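Local coordinates for BH2358 protein (Bacillus halodurans C-125, PDB 2RBD) that is of unknown function but, as a putative spore coat protein with a ferritin-like four-helix bundle, may have a structural role in the spore, at residues S27-L32 with Q57-E62; N34-F39 with S108-K113; E46-L51 with E102-I107; I52-Q57 with V142-K147; R71-G76 with S125-V130. All coordinates share one frame; numbering follows the deposited sequence. Where two conformers were deposited one is given.

Contact 1: S27-L32 with Q57-E62. With PG4 (tetraethylene glycol), chain C.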
# COMPACT_ATOMS: atom_id res chain seq x y z
N SER A 27 10.44 -8.71 12.64
CA SER A 27 9.74 -9.99 12.69
C SER A 27 9.55 -10.59 11.29
O SER A 27 9.73 -11.80 11.11
CB SER A 27 8.41 -9.84 13.46
OG SER A 27 7.87 -11.11 13.80
N THR A 28 9.16 -9.77 10.32
CA THR A 28 9.02 -10.21 8.92
C THR A 28 10.35 -10.80 8.41
O THR A 28 10.37 -11.91 7.86
CB THR A 28 8.48 -9.09 8.05
OG1 THR A 28 7.20 -8.70 8.58
CG2 THR A 28 8.31 -9.61 6.60
N ASN A 29 11.45 -10.08 8.65
CA ASN A 29 12.77 -10.58 8.28
C ASN A 29 13.05 -11.94 8.96
O ASN A 29 13.58 -12.84 8.31
CB ASN A 29 13.89 -9.60 8.62
CG ASN A 29 14.11 -8.53 7.56
OD1 ASN A 29 13.38 -8.48 6.56
ND2 ASN A 29 15.11 -7.67 7.76
N ASN A 30 12.76 -12.07 10.24
CA ASN A 30 13.03 -13.33 10.93
C ASN A 30 12.29 -14.48 10.27
O ASN A 30 12.82 -15.58 10.11
CB ASN A 30 12.58 -13.21 12.39
CG ASN A 30 13.49 -12.34 13.24
OD1 ASN A 30 14.66 -12.12 12.93
ND2 ASN A 30 12.95 -11.92 14.38
N GLY A 31 11.05 -14.23 9.88
CA GLY A 31 10.25 -15.25 9.21
C GLY A 31 10.76 -15.59 7.83
O GLY A 31 10.79 -16.76 7.41
N LEU A 32 11.16 -14.57 7.12
CA LEU A 32 11.71 -14.79 5.76
C LEU A 32 13.07 -15.49 5.78
O LEU A 32 13.30 -16.36 4.97
CB LEU A 32 11.77 -13.48 4.97
CG LEU A 32 10.44 -12.81 4.60
CD1 LEU A 32 10.76 -11.52 3.83
CD2 LEU A 32 9.57 -13.75 3.72
N GLN A 57 21.66 -13.07 4.00
CA GLN A 57 22.72 -12.26 4.58
C GLN A 57 22.31 -10.78 4.67
O GLN A 57 22.58 -10.11 5.65
CB GLN A 57 24.00 -12.46 3.75
CG GLN A 57 25.27 -11.97 4.40
CD GLN A 57 26.53 -12.29 3.59
OE1 GLN A 57 26.70 -13.39 3.04
NE2 GLN A 57 27.42 -11.31 3.52
N ALA A 58 21.65 -10.30 3.62
CA ALA A 58 21.16 -8.91 3.58
C ALA A 58 20.16 -8.65 4.70
O ALA A 58 20.23 -7.63 5.38
CB ALA A 58 20.55 -8.59 2.20
N MSE A 59 19.28 -9.61 4.95
CA MSE A 59 18.29 -9.45 6.02
C MSE A 59 18.93 -9.53 7.39
O MSE A 59 18.53 -8.80 8.30
CB MSE A 59 17.20 -10.50 5.88
CG MSE A 59 16.28 -10.21 4.68
SE MSE A 59 14.71 -11.32 4.58
CE MSE A 59 15.54 -13.00 4.07
N GLN A 60 19.93 -10.38 7.51
CA GLN A 60 20.68 -10.45 8.75
C GLN A 60 21.38 -9.12 9.03
O GLN A 60 21.44 -8.68 10.18
CB GLN A 60 21.68 -11.59 8.69
CG GLN A 60 20.98 -12.94 8.87
CD GLN A 60 21.89 -14.12 8.63
OE1 GLN A 60 22.85 -14.05 7.87
NE2 GLN A 60 21.55 -15.22 9.25
N ASP A 61 21.88 -8.47 8.00
CA ASP A 61 22.53 -7.14 8.18
C ASP A 61 21.52 -6.09 8.60
O ASP A 61 21.80 -5.25 9.48
CB ASP A 61 23.20 -6.63 6.89
CG ASP A 61 24.39 -7.46 6.46
OD1 ASP A 61 24.92 -8.24 7.26
OD2 ASP A 61 24.81 -7.31 5.29
N GLU A 62 20.36 -6.09 7.95
CA GLU A 62 19.27 -5.21 8.35
C GLU A 62 18.90 -5.46 9.81
O GLU A 62 18.75 -4.53 10.61
CB GLU A 62 18.05 -5.40 7.46
CG GLU A 62 18.25 -4.95 6.04
CD GLU A 62 16.98 -5.05 5.23
OE1 GLU A 62 15.99 -5.65 5.68
OE2 GLU A 62 16.99 -4.57 4.08
O1 PG4 C . 10.89 -7.26 6.15
C1 PG4 C . 10.89 -6.93 4.71
C2 PG4 C . 11.77 -7.89 3.92
O2 PG4 C . 12.13 -7.43 2.62
C3 PG4 C . 11.91 -8.44 1.65
C4 PG4 C . 13.09 -9.37 1.49
O3 PG4 C . 14.17 -8.67 0.87
C5 PG4 C . 15.23 -9.56 0.59
C6 PG4 C . 16.47 -8.88 0.08
O4 PG4 C . 16.85 -7.72 0.82
C7 PG4 C . 17.96 -7.07 0.18
C8 PG4 C . 18.35 -5.71 0.75
O5 PG4 C . 17.38 -5.23 1.71
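Asn29 sets CG on the far side of CB from its carbonyl carbon (chi1 -84°), and Glu62 makes the same turn. The segments 27-32 and 57-62 run roughly antiparallel, 152° apart in direction, and the two side chains cross at about a right angle, bringing amide to carboxylate. Asn29 ND2 donates to Glu62 OE1 over 3.0 Å with an almost straight N-H, 170° at the hydrogen. OE1 receives it on its anti lone pair and lies in the amide plane. Each of the two atoms makes a second hydrogen bond: ND2 with Asn63 OD1, OE1 with the hydroxyl of Tyr25.

Beside the polar pair, the selenomethionine Met59 packs between helices 16-42 and 46-72, consecutive helices of the ferritin-like bundle. Its SE packs 3.7 Å from Leu32 CB and equally close, 3.7 Å, to Asn29 OD1. A tetraethylene glycol, probably from the crystallisation liquor, spans both helices. Its O1 donates to Asn29 OD1 at 2.8 Å, its C2 lies 3.8 Å from Leu32 CD1, and its C7 sits 3.6 Å from Ala58 CB. The very short approach of its other end to Glu62 OE2 is doubtful. With an alanine here instead of Asn29, Glu62 OE1 would probably lose this donor and the glycol hydroxyl its acceptor.

With Asn29 and Tyr25 both on OE1, the buried carboxylate of Glu62 is probably restricted in its rotation; Lys141 adds only a long, weak ion pair to OE2.

Contact 2: N34-F39 with S108-K113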
# COMPACT_ATOMS: atom_id res chain seq x y z
N ASN A 34 13.91 -17.71 7.96
CA ASN A 34 13.57 -19.10 8.21
C ASN A 34 13.03 -19.78 6.96
O ASN A 34 13.46 -20.87 6.61
CB ASN A 34 12.55 -19.15 9.36
CG ASN A 34 12.02 -20.56 9.59
OD1 ASN A 34 12.78 -21.45 9.81
ND2 ASN A 34 10.73 -20.73 9.54
N GLY A 35 12.10 -19.14 6.26
CA GLY A 35 11.55 -19.71 5.02
C GLY A 35 12.58 -19.88 3.93
O GLY A 35 12.60 -20.90 3.25
N TYR A 36 13.45 -18.90 3.78
CA TYR A 36 14.47 -18.96 2.76
C TYR A 36 15.54 -20.02 3.10
O TYR A 36 16.07 -20.65 2.22
CB TYR A 36 15.15 -17.60 2.56
CG TYR A 36 14.29 -16.55 1.91
CD1 TYR A 36 12.92 -16.67 1.79
CD2 TYR A 36 14.86 -15.35 1.53
CE1 TYR A 36 12.14 -15.65 1.20
CE2 TYR A 36 14.09 -14.34 0.95
CZ TYR A 36 12.76 -14.49 0.81
OH TYR A 36 12.03 -13.45 0.26
N ARG A 37 15.85 -20.20 4.38
CA ARG A 37 16.73 -21.31 4.77
C ARG A 37 16.10 -22.66 4.40
O ARG A 37 16.79 -23.59 3.97
CB ARG A 37 17.04 -21.19 6.25
CG ARG A 37 18.09 -20.13 6.53
CD ARG A 37 18.24 -19.94 8.03
NE ARG A 37 19.46 -19.21 8.35
CZ ARG A 37 19.73 -18.74 9.56
NH1 ARG A 37 18.84 -18.79 10.53
NH2 ARG A 37 20.89 -18.19 9.81
N SER A 38 14.77 -22.74 4.50
CA SER A 38 14.10 -23.96 4.02
C SER A 38 14.20 -24.03 2.49
O SER A 38 14.61 -25.05 1.95
CB SER A 38 12.65 -24.00 4.44
OG SER A 38 12.07 -25.23 4.03
N PHE A 39 13.94 -22.91 1.80
CA PHE A 39 14.08 -22.89 0.34
C PHE A 39 15.46 -23.30 -0.16
O PHE A 39 15.55 -23.94 -1.18
CB PHE A 39 13.74 -21.52 -0.21
CG PHE A 39 12.27 -21.16 -0.22
CD1 PHE A 39 11.25 -22.11 -0.15
CD2 PHE A 39 11.91 -19.85 -0.37
CE1 PHE A 39 9.91 -21.72 -0.20
CE2 PHE A 39 10.58 -19.45 -0.41
CZ PHE A 39 9.59 -20.39 -0.31
N SER A 108 10.74 -12.93 -5.25
CA SER A 108 10.52 -11.68 -6.01
C SER A 108 9.34 -10.87 -5.46
O SER A 108 9.42 -9.64 -5.30
CB SER A 108 10.30 -11.99 -7.48
OG SER A 108 11.45 -12.65 -8.01
N MSE A 109 8.26 -11.56 -5.10
CA MSE A 109 7.11 -10.88 -4.50
C MSE A 109 7.45 -10.33 -3.12
O MSE A 109 7.03 -9.23 -2.78
CB MSE A 109 5.89 -11.79 -4.46
CG MSE A 109 5.36 -12.02 -5.83
SE MSE A 109 3.83 -13.15 -5.82
CE MSE A 109 4.67 -14.75 -5.48
N ASP A 110 8.21 -11.09 -2.37
CA ASP A 110 8.64 -10.62 -1.06
C ASP A 110 9.48 -9.31 -1.17
O ASP A 110 9.33 -8.36 -0.37
CB ASP A 110 9.50 -11.67 -0.31
CG ASP A 110 8.73 -12.92 0.11
OD1 ASP A 110 7.50 -12.84 0.33
OD2 ASP A 110 9.39 -13.99 0.22
N VAL A 111 10.40 -9.29 -2.12
CA VAL A 111 11.22 -8.14 -2.35
C VAL A 111 10.37 -6.93 -2.73
O VAL A 111 10.58 -5.81 -2.24
CB VAL A 111 12.35 -8.43 -3.39
CG1 VAL A 111 13.11 -7.13 -3.76
CG2 VAL A 111 13.28 -9.48 -2.83
N ALA A 112 9.44 -7.10 -3.66
CA ALA A 112 8.52 -6.02 -4.02
C ALA A 112 7.74 -5.49 -2.84
O ALA A 112 7.61 -4.26 -2.67
CB ALA A 112 7.55 -6.49 -5.09
N LYS A 113 7.23 -6.39 -2.00
CA LYS A 113 6.51 -5.98 -0.80
C LYS A 113 7.44 -5.21 0.14
O LYS A 113 7.05 -4.21 0.72
CB LYS A 113 5.91 -7.19 -0.08
CG LYS A 113 4.72 -7.83 -0.80
CD LYS A 113 4.47 -9.28 -0.30
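Two antiparallel helices of the bundle, 16-42 and 100-124, are joined across its interior where Tyr36 meets Asp110. The backbones stay well apart, with 10.9 Å between the CA atoms of Tyr36 and Asp110, and the side chains reach in from opposite directions to close that distance. Tyr36 OH gives its proton to Asp110 OD2 at 2.7 Å. OD2 takes it on the anti lone pair, the one directed away from the other oxygen, and sits at the edge of the phenol ring, in its plane, only 3.4 Å from Tyr36 CE1. Ring and carboxylate are turned just 22° from each other. The hydroxyl also comes within 3.1 Å of Asp110 CB, a snug fit.

In this ferritin-like up-down-down-up fold the phenol ring lies among apolar side chains, with its hydroxyl reaching the acceptor beyond them. Ile52, Ile56 and Met59 of helix 46-72 and Ile107 of helix 100-124 pack against it. Tyr36 points CG away from its carbonyl carbon (chi1 -70°), which carries the ring off helix 16-42 toward Asp110.

One turn further along helix 16-42, Phe39 takes no direct part in the contact with 108-113; its side chain meets Thr106 of helix 100-124 and Phe98 of the second subunit.

Contact 3: E46-L51 with E102-I107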
# COMPACT_ATOMS: atom_id res chain seq x y z
N GLU A 46 21.76 -23.54 -8.87
CA GLU A 46 22.80 -22.93 -8.05
C GLU A 46 22.78 -21.38 -8.08
O GLU A 46 23.19 -20.72 -7.11
CB GLU A 46 24.18 -23.48 -8.43
CG GLU A 46 24.34 -24.99 -8.15
CD GLU A 46 23.98 -25.42 -6.72
OE1 GLU A 46 24.53 -24.86 -5.75
OE2 GLU A 46 23.14 -26.33 -6.56
N ASP A 47 22.32 -20.81 -9.18
CA ASP A 47 22.21 -19.36 -9.31
C ASP A 47 21.11 -18.83 -8.39
O ASP A 47 21.27 -17.81 -7.73
CB ASP A 47 21.92 -18.96 -10.75
CG ASP A 47 23.05 -19.35 -11.71
OD1 ASP A 47 24.20 -19.08 -11.34
OD2 ASP A 47 22.77 -19.92 -12.81
N LEU A 48 20.00 -19.55 -8.31
CA LEU A 48 18.95 -19.18 -7.38
C LEU A 48 19.45 -19.36 -5.95
O LEU A 48 19.23 -18.49 -5.10
CB LEU A 48 17.71 -20.02 -7.64
CG LEU A 48 16.55 -19.86 -6.65
CD1 LEU A 48 16.14 -18.40 -6.56
CD2 LEU A 48 15.35 -20.73 -7.07
N LYS A 49 20.13 -20.46 -5.67
CA LYS A 49 20.66 -20.70 -4.34
C LYS A 49 21.56 -19.56 -3.88
O LYS A 49 21.50 -19.09 -2.74
CB LYS A 49 21.43 -22.01 -4.33
CG LYS A 49 21.50 -22.66 -2.99
CD LYS A 49 22.09 -24.10 -3.10
CE LYS A 49 21.31 -25.02 -4.07
NZ LYS A 49 21.94 -26.38 -4.19
N ASN A 50 22.41 -19.08 -4.79
CA ASN A 50 23.30 -18.01 -4.43
C ASN A 50 22.55 -16.75 -4.04
O ASN A 50 22.95 -16.03 -3.14
CB ASN A 50 24.22 -17.67 -5.60
CG ASN A 50 25.36 -18.67 -5.77
OD1 ASN A 50 25.76 -19.37 -4.84
ND2 ASN A 50 25.90 -18.72 -6.98
N LEU A 51 21.48 -16.45 -4.76
CA LEU A 51 20.69 -15.26 -4.47
C LEU A 51 19.89 -15.40 -3.17
O LEU A 51 19.72 -14.43 -2.44
CB LEU A 51 19.78 -14.92 -5.65
CG LEU A 51 20.49 -14.20 -6.81
CD1 LEU A 51 19.67 -14.22 -8.12
CD2 LEU A 51 20.84 -12.75 -6.41
N GLU A 102 8.81 -21.44 -8.65
CA GLU A 102 7.90 -20.93 -7.65
C GLU A 102 8.65 -20.33 -6.44
O GLU A 102 8.19 -19.31 -5.92
CB GLU A 102 6.86 -21.97 -7.29
CG GLU A 102 5.80 -22.15 -8.39
CD GLU A 102 6.29 -22.92 -9.60
OE1 GLU A 102 7.10 -23.86 -9.43
OE2 GLU A 102 5.85 -22.59 -10.73
N ILE A 103 9.81 -20.84 -6.08
CA ILE A 103 10.67 -20.24 -5.05
C ILE A 103 11.08 -18.84 -5.50
O ILE A 103 10.99 -17.88 -4.75
CB ILE A 103 11.92 -21.10 -4.81
CG1 ILE A 103 11.54 -22.41 -4.11
CG2 ILE A 103 12.95 -20.35 -3.92
CD1 ILE A 103 12.64 -23.48 -4.15
N SER A 104 11.55 -18.74 -6.74
CA SER A 104 11.97 -17.44 -7.28
C SER A 104 10.84 -16.44 -7.29
O SER A 104 11.04 -15.28 -6.90
CB SER A 104 12.56 -17.60 -8.68
OG SER A 104 13.25 -16.42 -9.05
N ALA A 105 9.66 -16.86 -7.73
CA ALA A 105 8.46 -16.00 -7.73
C ALA A 105 8.14 -15.48 -6.35
O ALA A 105 7.87 -14.29 -6.19
CB ALA A 105 7.28 -16.77 -8.25
N THR A 106 8.19 -16.36 -5.36
CA THR A 106 7.93 -15.98 -3.99
C THR A 106 8.89 -14.94 -3.48
O THR A 106 8.48 -13.90 -2.91
CB THR A 106 8.00 -17.23 -3.10
OG1 THR A 106 7.00 -18.14 -3.54
CG2 THR A 106 7.77 -16.88 -1.62
N ILE A 107 10.17 -15.18 -3.68
CA ILE A 107 11.17 -14.25 -3.23
C ILE A 107 11.01 -12.89 -3.96
O ILE A 107 11.11 -11.83 -3.37
CB ILE A 107 12.57 -14.82 -3.44
CG1 ILE A 107 12.73 -16.05 -2.56
CG2 ILE A 107 13.64 -13.71 -3.15
CD1 ILE A 107 14.04 -16.76 -2.72
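Leu48 does most of the touching here, pushing its branched end from helix 46-72 toward Ile103 and Ser104 of helix 100-124. With chi1 at 174° CG stands opposite the backbone N and the branch is carried toward helix 100-124; the next torsion directs one methyl to each partner. CD2 meets the beta branch of Ile103, 4.0 Å from CG2 and 4.1 Å from CB of that residue. CD1 faces Ser104, whose CB lies 4.2 Å from it. The backbones come nearest at the same place, with 7.2 Å between the CA atoms of Leu48 and Ser104.

Helices 46-72 and 100-124 run the same way in the four-helix bundle, and this contact lies near the start of both. Other elements complete the apolar cluster: Leu151 of helix 128-155 touches Leu48 as well as Ser104, while Phe39 and His42 of helix 16-42 pack on Ile103.

Ser104 offers carbon to the leucine and keeps its hydroxyl for helix 128-155, where OG is hydrogen-bonded to Asn152 OD1. Within helix 100-124, Glu102 O accepts twice, from Thr106 N at 3.0 Å and from Thr106 OG1 at 2.9 Å, the donors arriving from opposite faces of the carbonyl plane.

Contact 4: I52-Q57 with V142-K147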
# COMPACT_ATOMS: atom_id res chain seq x y z
N ILE A 52 19.43 -16.61 -2.85
CA ILE A 52 18.74 -16.85 -1.58
C ILE A 52 19.72 -16.60 -0.46
O ILE A 52 19.40 -15.94 0.53
CB ILE A 52 18.16 -18.28 -1.46
CG1 ILE A 52 17.15 -18.62 -2.55
CG2 ILE A 52 17.56 -18.47 -0.03
CD1 ILE A 52 16.76 -20.09 -2.58
N ASP A 53 20.94 -17.14 -0.60
CA ASP A 53 21.96 -16.90 0.41
C ASP A 53 22.25 -15.40 0.56
O ASP A 53 22.41 -14.89 1.66
CB ASP A 53 23.27 -17.61 0.02
CG ASP A 53 23.33 -19.06 0.46
OD1 ASP A 53 22.63 -19.46 1.42
OD2 ASP A 53 24.13 -19.82 -0.15
N GLU A 54 22.29 -14.68 -0.53
CA GLU A 54 22.52 -13.25 -0.47
C GLU A 54 21.37 -12.54 0.25
O GLU A 54 21.61 -11.63 1.03
CB GLU A 54 22.66 -12.71 -1.87
CG GLU A 54 22.90 -11.20 -1.87
CD GLU A 54 23.11 -10.58 -3.23
OE1 GLU A 54 23.30 -11.36 -4.20
OE2 GLU A 54 23.09 -9.30 -3.25
N ALA A 55 20.15 -12.94 -0.05
CA ALA A 55 19.01 -12.36 0.63
C ALA A 55 19.04 -12.58 2.13
O ALA A 55 18.73 -11.65 2.89
CB ALA A 55 17.70 -12.90 0.05
N ILE A 56 19.36 -13.81 2.55
CA ILE A 56 19.47 -14.13 3.98
C ILE A 56 20.51 -13.22 4.62
O ILE A 56 20.27 -12.63 5.67
CB ILE A 56 19.83 -15.59 4.17
CG1 ILE A 56 18.65 -16.50 3.74
CG2 ILE A 56 20.22 -15.87 5.63
CD1 ILE A 56 19.04 -17.95 3.44
N GLN A 57 21.66 -13.07 4.00
CA GLN A 57 22.72 -12.26 4.58
C GLN A 57 22.31 -10.78 4.67
O GLN A 57 22.58 -10.11 5.65
CB GLN A 57 24.00 -12.46 3.75
CG GLN A 57 25.27 -11.97 4.40
CD GLN A 57 26.53 -12.29 3.59
OE1 GLN A 57 26.70 -13.39 3.04
NE2 GLN A 57 27.42 -11.31 3.52
N VAL A 142 16.26 -2.35 -3.93
CA VAL A 142 16.05 -2.09 -5.33
C VAL A 142 17.08 -2.89 -6.14
O VAL A 142 16.74 -3.51 -7.18
CB VAL A 142 16.15 -0.60 -5.64
CG1 VAL A 142 16.29 -0.38 -7.16
CG2 VAL A 142 14.96 0.18 -5.07
N GLN A 143 18.35 -2.87 -5.71
CA GLN A 143 19.37 -3.60 -6.44
C GLN A 143 19.13 -5.11 -6.42
O GLN A 143 19.23 -5.77 -7.45
CB GLN A 143 20.78 -3.26 -5.98
CG GLN A 143 21.13 -1.76 -6.22
CD GLN A 143 20.95 -1.30 -7.66
OE1 GLN A 143 21.40 -1.99 -8.57
NE2 GLN A 143 20.30 -0.16 -7.86
N PHE A 144 18.76 -5.64 -5.26
CA PHE A 144 18.50 -7.07 -5.13
C PHE A 144 17.31 -7.47 -6.00
O PHE A 144 17.32 -8.50 -6.68
CB PHE A 144 18.26 -7.47 -3.64
CG PHE A 144 18.15 -8.95 -3.48
CD1 PHE A 144 19.29 -9.73 -3.45
CD2 PHE A 144 16.92 -9.58 -3.46
CE1 PHE A 144 19.19 -11.10 -3.41
CE2 PHE A 144 16.82 -10.95 -3.41
CZ PHE A 144 17.98 -11.70 -3.38
N GLY A 145 16.28 -6.65 -5.99
CA GLY A 145 15.14 -6.91 -6.86
C GLY A 145 15.50 -6.95 -8.32
O GLY A 145 14.98 -7.77 -9.08
N GLY A 146 16.41 -6.08 -8.73
CA GLY A 146 16.87 -6.09 -10.12
C GLY A 146 17.63 -7.38 -10.50
O GLY A 146 17.49 -7.89 -11.61
N LYS A 147 18.40 -7.89 -9.56
CA LYS A 147 19.06 -9.20 -9.71
C LYS A 147 18.08 -10.34 -9.82
O LYS A 147 18.27 -11.24 -10.64
CB LYS A 147 20.02 -9.45 -8.55
CG LYS A 147 21.23 -8.58 -8.48
CD LYS A 147 21.85 -8.88 -7.10
CE LYS A 147 23.32 -8.88 -7.09
NZ LYS A 147 23.80 -10.00 -6.25
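Glu54 lies along Phe144 where helices 46-72 and 128-155, antiparallel members of the ferritin-like bundle, face each other; their short segments are 168° apart. The glutamate is fully stretched, CG opposite the backbone N (chi1 180°), and slides past the phenyl group in the reverse sense. Starting at the root, Glu54 CB is 4.1 Å from Phe144 CE1, and Glu54 CG follows at 4.0 Å from the same carbon. Next comes Glu54 CD, in the plane of the ring at its edge, 3.9 Å from Phe144 CD1. The two oxygens have different neighbours. OE2 of Glu54 lies by the ring edge, 3.8 Å from Phe144 CD1, but is also 3.2 Å from Lys147 NZ, and the carboxylate is turned 80° from the ring. OE1 offers its syn lone pair to that NZ in a salt bridge across the exposed border of the contact; the modelled 2.5 Å between OE1 and NZ is too short to be relied on.

On the buried side the ring passes between helices, touching Val111 of helix 100-124 and Leu51 of helix 46-72. Its para carbon meets the latter helix one turn on: Phe144 CZ rests 3.6 Å from Ala55 CB.

Contact 5: R71-G76 with S125-V130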
# COMPACT_ATOMS: atom_id res chain seq x y z
N ARG A 71 16.85 -2.40 20.87
CA ARG A 71 17.50 -2.65 22.18
C ARG A 71 17.86 -1.34 22.88
O ARG A 71 17.80 -1.25 24.12
CB ARG A 71 18.76 -3.51 22.03
CG ARG A 71 18.50 -5.00 21.85
CD ARG A 71 19.80 -5.81 22.10
NE ARG A 71 20.88 -5.17 21.37
CZ ARG A 71 21.33 -5.58 20.19
NH1 ARG A 71 20.89 -6.72 19.62
NH2 ARG A 71 22.28 -4.87 19.59
N SER A 72 18.23 -0.31 22.12
CA SER A 72 18.61 0.98 22.68
C SER A 72 17.40 1.82 23.08
O SER A 72 17.54 2.87 23.67
CB SER A 72 19.42 1.81 21.68
OG SER A 72 20.55 1.11 21.20
N ASN A 73 16.21 1.39 22.70
CA ASN A 73 15.02 2.18 22.98
C ASN A 73 14.00 1.44 23.83
O ASN A 73 12.85 1.82 23.93
CB ASN A 73 14.40 2.66 21.66
CG ASN A 73 15.16 3.80 21.05
OD1 ASN A 73 14.85 4.96 21.32
ND2 ASN A 73 16.17 3.50 20.24
N GLY A 74 14.43 0.37 24.48
CA GLY A 74 13.61 -0.31 25.45
C GLY A 74 12.43 -0.98 24.82
O GLY A 74 11.35 -0.97 25.37
N VAL A 75 12.62 -1.57 23.64
CA VAL A 75 11.57 -2.31 22.96
C VAL A 75 11.96 -3.79 22.92
O VAL A 75 13.07 -4.13 22.51
CB VAL A 75 11.35 -1.79 21.51
CG1 VAL A 75 10.26 -2.62 20.81
CG2 VAL A 75 11.06 -0.25 21.49
N GLY A 76 11.06 -4.67 23.37
CA GLY A 76 11.28 -6.10 23.26
C GLY A 76 11.38 -6.57 21.84
O GLY A 76 10.63 -6.13 20.98
N SER A 125 7.96 8.27 9.39
CA SER A 125 9.04 8.57 10.34
C SER A 125 9.14 10.04 10.69
O SER A 125 8.93 10.90 9.87
CB SER A 125 10.40 8.13 9.79
OG SER A 125 10.50 6.71 9.80
N ILE A 126 9.43 10.30 11.95
CA ILE A 126 9.73 11.64 12.46
C ILE A 126 11.15 11.69 12.94
O ILE A 126 11.84 12.68 12.72
CB ILE A 126 8.76 12.03 13.58
CG1 ILE A 126 7.34 12.12 13.03
CG2 ILE A 126 9.18 13.37 14.21
CD1 ILE A 126 6.27 12.53 14.06
N ARG A 127 11.66 10.60 13.50
CA ARG A 127 13.08 10.55 13.83
C ARG A 127 13.90 10.33 12.58
O ARG A 127 13.70 9.35 11.85
CB ARG A 127 13.36 9.50 14.91
CG ARG A 127 13.93 10.14 16.18
CD ARG A 127 14.14 9.18 17.28
NE ARG A 127 15.18 8.19 17.01
CZ ARG A 127 15.55 7.28 17.89
NH1 ARG A 127 15.02 7.26 19.11
NH2 ARG A 127 16.46 6.40 17.58
N GLU A 128 14.84 11.24 12.33
CA GLU A 128 15.58 11.23 11.06
C GLU A 128 16.42 9.97 10.84
O GLU A 128 16.61 9.52 9.71
CB GLU A 128 16.48 12.47 10.97
CG GLU A 128 15.72 13.76 10.88
CD GLU A 128 16.64 15.02 10.92
OE1 GLU A 128 17.81 14.93 11.37
OE2 GLU A 128 16.18 16.11 10.48
N ASP A 129 16.94 9.40 11.92
CA ASP A 129 17.74 8.18 11.82
C ASP A 129 16.93 6.99 11.30
O ASP A 129 17.47 6.12 10.63
CB ASP A 129 18.41 7.83 13.16
CG ASP A 129 17.41 7.58 14.30
OD1 ASP A 129 16.48 8.38 14.52
OD2 ASP A 129 17.59 6.56 15.00
N VAL A 130 15.66 6.93 11.70
CA VAL A 130 14.75 5.83 11.26
C VAL A 130 14.49 5.98 9.76
O VAL A 130 14.63 5.02 9.00
CB VAL A 130 13.44 5.78 12.09
CG1 VAL A 130 12.49 4.66 11.56
CG2 VAL A 130 13.72 5.59 13.61
O HOH W 1 18.29 5.30 19.44
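NH1 of Arg127 is held by two carbonyl oxygens: Asn73 OD1, 3.2 Å away, and the backbone O of Glu12. The site lies at one end of the four-helix bundle, where the loop leaving helix 46-72 comes opposite the start of helix 128-155, with Arg127 in the N-cap position. The bond from NH1 to Asn73 OD1 is bent, 152° at the hydrogen, and the donor sits tilted out of the amide's carbonyl plane, although OD1 itself lies at the edge of the guanidinium and near its plane. Amide and guanidinium are turned 46° from each other.

A water makes a second bridge between the same two side chains, accepting from Asn73 ND2 at 2.9 Å and from Arg127 NH2 at 2.8 Å. ND2 also donates to Leu69 O in the last turns of helix 46-72, which helps fix the amide's flip. The guanidinium is fixed in its orientation by Asp129, gripped side-on: NE reaches Asp129 OD1 at 2.8 Å and NH2 reaches Asp129 OD2, also at 2.8 Å, both nearly straight and in the guanidinium plane. A leucine replacing Arg127 would probably leave Asp129 without its charge partner, Asn73 OD1 without this donor and the bridging water without its hold on NH2.

The third subunit packs close by, and Lys153 of that chain is hydrogen-bonded to Ile126 O. Just before the helix, Glu18 OE2 accepts from the main-chain N atoms of both Ile126 and Arg127.

Contacts 1 to 4 are linked in a chain of touches, while contact 5 lies at a far end of the bundle, its centre about 33 Å from that of contact 3. Contacts 1 and 2, about 10 Å apart between centres, meet where Met59 CE lies 3.5 Å from Tyr36 CD2. Ile52 ties contact 4 to its neighbours: its CG2 is 3.5 Å from Tyr36 O of contact 2, and its CG1 is 3.6 Å from Ile107 CD1 of contact 3. The glycol bound at contact 1 also comes within about 4 Å of the side chains of Tyr36 and Phe144, which is consistent with contacts 1, 2 and 4 bordering a common pocket, whose natural occupant, if any, is unknown.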